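Local coordinates for protein cytosol aminopeptidase (PDB 3KZW) that probably removes N-terminal residues, leucine above all, from peptides as a metal-dependent leucyl aminopeptidase built from six copies of the chain, at residues A[77-81]-A[113-118]; A[345-349]-A[360-364]. All blocks are in the same frame, centred on the assembly; numbering follows the deposited sequence.

Contact 1 (A[77-81]-A[113-118])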
loop_
_atom_site.group_PDB
_atom_site.type_symbol
_atom_site.label_atom_id
_atom_site.label_comp_id
_atom_site.label_asym_id
_atom_site.label_seq_id
_atom_site.Cartn_x
_atom_site.Cartn_y
_atom_site.Cartn_z
ATOM N N LYS A 77 10.822 15.450 44.852
ATOM C CA LYS A 77 10.855 15.079 43.437
ATOM C C LYS A 77 10.271 16.198 42.572
ATOM O O LYS A 77 9.163 16.666 42.822
ATOM C CB LYS A 77 10.118 13.755 43.206
ATOM C CG LYS A 77 10.426 13.084 41.876
ATOM C CD LYS A 77 9.652 11.777 41.730
ATOM C CE LYS A 77 9.939 11.082 40.396
ATOM N NZ LYS A 77 9.367 11.817 39.231
ATOM N N VAL A 78 11.037 16.626 41.569
ATOM C CA VAL A 78 10.691 17.782 40.732
ATOM C C VAL A 78 9.268 17.712 40.174
ATOM O O VAL A 78 8.932 16.808 39.401
ATOM C CB VAL A 78 11.701 17.973 39.565
ATOM C CG1 VAL A 78 11.349 19.208 38.740
ATOM C CG2 VAL A 78 13.122 18.084 40.097
ATOM N N GLY A 79 8.443 18.669 40.586
ATOM C CA GLY A 79 7.090 18.820 40.061
ATOM C C GLY A 79 6.042 17.883 40.634
ATOM O O GLY A 79 4.903 17.866 40.161
ATOM N N LYS A 80 6.414 17.104 41.648
ATOM C CA LYS A 80 5.473 16.175 42.282
ATOM C C LYS A 80 4.675 16.862 43.383
ATOM O O LYS A 80 5.235 17.579 44.215
ATOM C CB LYS A 80 6.190 14.939 42.834
ATOM C CG LYS A 80 5.244 13.823 43.252
ATOM C CD LYS A 80 5.992 12.576 43.674
ATOM C CE LYS A 80 5.032 11.492 44.152
ATOM N NZ LYS A 80 5.733 10.436 44.950
ATOM N N ILE A 81 3.366 16.633 43.379
ATOM C CA ILE A 81 2.460 17.261 44.332
ATOM C C ILE A 81 2.213 16.352 45.534
ATOM O O ILE A 81 1.855 15.184 45.377
ATOM C CB ILE A 81 1.107 17.664 43.664
ATOM C CG1 ILE A 81 1.336 18.539 42.421
ATOM C CG2 ILE A 81 0.178 18.359 44.659
ATOM C CD1 ILE A 81 1.980 19.898 42.682
ATOM N N LYS A 113 7.959 22.903 34.945
ATOM C CA LYS A 113 7.356 21.681 35.461
ATOM C C LYS A 113 6.797 21.893 36.871
ATOM O O LYS A 113 5.731 21.372 37.200
ATOM C CB LYS A 113 8.380 20.541 35.449
ATOM C CG LYS A 113 7.783 19.151 35.629
ATOM C CD LYS A 113 8.851 18.062 35.631
ATOM C CE LYS A 113 9.328 17.723 34.223
ATOM N NZ LYS A 113 10.423 16.710 34.241
ATOM N N ILE A 114 7.520 22.662 37.688
ATOM C CA ILE A 114 7.117 22.964 39.065
ATOM C C ILE A 114 5.839 23.803 39.101
ATOM O O ILE A 114 4.850 23.393 39.709
ATOM C CB ILE A 114 8.257 23.664 39.867
ATOM C CG1 ILE A 114 9.399 22.685 40.147
ATOM C CG2 ILE A 114 7.735 24.235 41.184
ATOM C CD1 ILE A 114 10.737 23.355 40.407
ATOM N N TRP A 115 5.865 24.966 38.451
ATOM C CA TRP A 115 4.701 25.857 38.409
ATOM C C TRP A 115 3.543 25.229 37.637
ATOM O O TRP A 115 2.379 25.384 38.014
ATOM C CB TRP A 115 5.062 27.216 37.798
ATOM C CG TRP A 115 5.986 28.054 38.633
ATOM C CD1 TRP A 115 7.248 28.463 38.301
ATOM C CD2 TRP A 115 5.720 28.595 39.936
ATOM N NE1 TRP A 115 7.784 29.220 39.314
ATOM C CE2 TRP A 115 6.871 29.316 40.330
ATOM C CE3 TRP A 115 4.624 28.538 40.809
ATOM C CZ2 TRP A 115 6.956 29.978 41.560
ATOM C CZ3 TRP A 115 4.710 29.194 42.034
ATOM C CH2 TRP A 115 5.870 29.905 42.395
ATOM N N GLY A 116 3.875 24.516 36.562
ATOM C CA GLY A 116 2.890 23.851 35.717
ATOM C C GLY A 116 2.024 22.864 36.471
ATOM O O GLY A 116 0.800 22.991 36.484
ATOM N N HIS A 117 2.661 21.886 37.110
ATOM C CA HIS A 117 1.938 20.870 37.873
ATOM C C HIS A 117 1.178 21.452 39.065
ATOM O O HIS A 117 0.093 20.974 39.409
ATOM C CB HIS A 117 2.872 19.748 38.335
ATOM C CG HIS A 117 3.305 18.825 37.237
ATOM N ND1 HIS A 117 4.429 18.034 37.333
ATOM C CD2 HIS A 117 2.772 18.574 36.017
ATOM C CE1 HIS A 117 4.569 17.332 36.223
ATOM N NE2 HIS A 117 3.577 17.642 35.407
ATOM N N LEU A 118 1.750 22.486 39.682
ATOM C CA LEU A 118 1.128 23.158 40.822
ATOM C C LEU A 118 -0.191 23.824 40.443
ATOM O O LEU A 118 -1.225 23.518 41.031
ATOM C CB LEU A 118 2.085 24.184 41.442
ATOM C CG LEU A 118 1.566 24.991 42.641
ATOM C CD1 LEU A 118 1.323 24.095 43.853
ATOM C CD2 LEU A 118 2.517 26.120 42.987
#

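Contact 2 (A[345-349]-A[360-364])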
loop_
_atom_site.group_PDB
_atom_site.type_symbol
_atom_site.label_atom_id
_atom_site.label_comp_id
_atom_site.label_asym_id
_atom_site.label_seq_id
_atom_site.Cartn_x
_atom_site.Cartn_y
_atom_site.Cartn_z
ATOM N N MET A 345 -6.856 24.291 -7.979
ATOM C CA MET A 345 -5.535 24.061 -8.570
ATOM C C MET A 345 -5.220 22.575 -8.761
ATOM O O MET A 345 -5.669 21.728 -7.986
ATOM C CB MET A 345 -4.427 24.771 -7.774
ATOM C CG MET A 345 -4.220 24.285 -6.346
ATOM S SD MET A 345 -2.720 24.980 -5.609
ATOM C CE MET A 345 -2.777 24.270 -3.967
ATOM N N LYS A 346 -4.459 22.278 -9.812
ATOM C CA LYS A 346 -4.139 20.906 -10.204
ATOM C C LYS A 346 -2.646 20.802 -10.486
ATOM O O LYS A 346 -2.020 21.801 -10.848
ATOM C CB LYS A 346 -4.905 20.504 -11.475
ATOM C CG LYS A 346 -6.294 21.114 -11.619
ATOM C CD LYS A 346 -6.880 20.911 -13.013
ATOM C CE LYS A 346 -6.246 21.807 -14.069
ATOM N NZ LYS A 346 -6.574 23.245 -13.882
ATOM N N PRO A 347 -2.064 19.596 -10.329
ATOM C CA PRO A 347 -0.703 19.370 -10.814
ATOM C C PRO A 347 -0.590 19.685 -12.306
ATOM O O PRO A 347 -1.470 19.307 -13.074
ATOM C CB PRO A 347 -0.499 17.877 -10.571
ATOM C CG PRO A 347 -1.350 17.585 -9.395
ATOM C CD PRO A 347 -2.565 18.448 -9.549
ATOM N N ASP A 348 0.484 20.378 -12.690
ATOM C CA ASP A 348 0.727 20.867 -14.066
ATOM C C ASP A 348 0.316 22.327 -14.284
ATOM O O ASP A 348 0.739 22.951 -15.261
ATOM C CB ASP A 348 0.081 19.982 -15.145
ATOM C CG ASP A 348 0.728 18.617 -15.255
ATOM O OD1 ASP A 348 1.897 18.453 -14.845
ATOM O OD2 ASP A 348 0.055 17.700 -15.762
ATOM N N ASP A 349 -0.511 22.859 -13.386
ATOM C CA ASP A 349 -0.918 24.263 -13.438
ATOM C C ASP A 349 0.279 25.204 -13.308
ATOM O O ASP A 349 1.187 24.961 -12.510
ATOM C CB ASP A 349 -1.927 24.576 -12.332
ATOM C CG ASP A 349 -3.361 24.228 -12.712
ATOM O OD1 ASP A 349 -3.606 23.809 -13.864
ATOM O OD2 ASP A 349 -4.254 24.387 -11.850
ATOM N N GLU A 360 5.300 26.412 -11.635
ATOM C CA GLU A 360 4.587 25.188 -11.983
ATOM C C GLU A 360 4.259 24.423 -10.707
ATOM O O GLU A 360 5.147 24.131 -9.904
ATOM C CB GLU A 360 5.419 24.317 -12.928
ATOM C CG GLU A 360 4.713 23.039 -13.388
ATOM C CD GLU A 360 5.611 22.106 -14.195
ATOM O OE1 GLU A 360 6.830 22.042 -13.922
ATOM O OE2 GLU A 360 5.090 21.426 -15.108
ATOM N N VAL A 361 2.979 24.112 -10.521
ATOM C CA VAL A 361 2.532 23.355 -9.360
ATOM C C VAL A 361 2.465 21.878 -9.725
ATOM O O VAL A 361 1.674 21.482 -10.577
ATOM C CB VAL A 361 1.158 23.853 -8.842
ATOM C CG1 VAL A 361 0.652 22.972 -7.708
ATOM C CG2 VAL A 361 1.253 25.304 -8.382
ATOM N N MET A 362 3.309 21.071 -9.087
ATOM C CA MET A 362 3.331 19.627 -9.331
ATOM C C MET A 362 2.701 18.819 -8.194
ATOM O O MET A 362 2.417 17.630 -8.351
ATOM C CB MET A 362 4.758 19.147 -9.603
ATOM C CG MET A 362 5.334 19.629 -10.932
ATOM S SD MET A 362 4.330 19.213 -12.383
ATOM C CE MET A 362 4.668 17.457 -12.554
ATOM N N ASN A 363 2.487 19.479 -7.058
ATOM C CA ASN A 363 1.883 18.866 -5.882
ATOM C C ASN A 363 1.067 19.919 -5.137
ATOM O O ASN A 363 1.622 20.879 -4.597
ATOM C CB ASN A 363 2.979 18.274 -4.986
ATOM C CG ASN A 363 2.434 17.538 -3.763
ATOM O OD1 ASN A 363 1.228 17.476 -3.525
ATOM N ND2 ASN A 363 3.343 16.975 -2.978
ATOM N N THR A 364 -0.252 19.740 -5.122
ATOM C CA THR A 364 -1.155 20.708 -4.492
ATOM C C THR A 364 -1.129 20.639 -2.963
ATOM O O THR A 364 -1.646 21.531 -2.287
ATOM C CB THR A 364 -2.613 20.568 -5.000
ATOM O OG1 THR A 364 -3.099 19.251 -4.715
ATOM C CG2 THR A 364 -2.695 20.831 -6.503
HETATM O O HOH W 1 2.747 22.254 -16.770
#

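Contact 1 (A[77-81]-A[113-118])
H117 on helix 108-124 meets the carbonyl of G79 with its ring edge, and each part of its side chain down to ND1 lies beside that oxygen. CB starts 3.3 Å from G79 O and CG follows at 3.5 Å from it. The first torsion (chi1 -73°) sets the ring beside the G79 carbonyl, and chi2 (159°) turns ND1 to it, where ND1 donates a 2.9 Å hydrogen bond to G79 O. That bond is bent, 138° at the hydrogen, and the oxygen sits somewhat off the ring plane; CE1, beyond ND1, is already 4.0 Å from G79 O. One turn of helix earlier, K113 runs across V78 at about a right angle, its CD 4.1 Å from V78 CG1, while I114 CG1 closes on V78 CG1 at 4.2 Å. I81 reaches the helix with CD1, which lies 3.8 Å from L118 CA. G79 is the third residue of a type II turn from K77 to K80 and has positive phi. Backbone hydrogen bonds between G79, K80 and G99 tie the loop to strand 91-101. In the alpha/beta N-terminal domain, the turn before strand 81-88 is thus pinned to helix 108-124, which covers the sheet through I114 on V98 and L100 and L118 on I96.

Contact 2 (A[345-349]-A[360-364])
A chi1 of 64° in M345 puts CG between its backbone N and carbonyl carbon, where it comes 3.8 Å from the CG2 methyl of T364, itself anti to the T364 carbonyl carbon. The two side chains run antiparallel alongside each other. T364 OG1 is engaged elsewhere, with G290 O and S293 N. Two backbone bonds join the segments: D348 N gives to V361 O at 2.7 Å, and V361 N gives almost straight to D349 O at 2.8 Å. D348, third in the type II turn from K346 to D349, has positive phi; together with the two bonds this makes a G1 beta bulge, D348 and D349 facing V361. The turn is braced by K346, whose NZ forms a salt bridge to the syn side of D349 OD1 (3.0 Å) and whose backbone N hydrogen-bonds D349 OD2 from above the carboxylate plane. M362, bent at chi2 and chi3, curls SD back to 3.5 Å from D348 OD1. The D348 carboxylate is held by backbone N of T302 and K304 of the third subunit. A water links D348 O to E360 OE2, while E360 OE1 is hydrogen-bonded to S447 OG. The bulge lies just before strand 350-352 and V361 just after strand 358-360, at the end away from their connecting residues, with strand 452-453 beside E360 and M362 and helix 368-380 following T364.

How the contacts relate
From the N terminus, the chain leaves helix 62-70 and enters contact 1 at 77-81, runs out and back through strands 81-88 and 91-101, and closes that loop on helix 108-124. Far later, after strand 328-338, residues 345-349 open contact 2, and a short excursion through strands 350-352 and 358-360 returns to 360-364. The two loops follow in series, neither nesting nor crossing. Their centres are about 50 Å apart, on opposite sides of the chain's centre. Contact 1 joins the hairpin 81-101 to a helix inside the N-terminal domain; contact 2 closes a small loop of the catalytic domain where the third subunit packs against it.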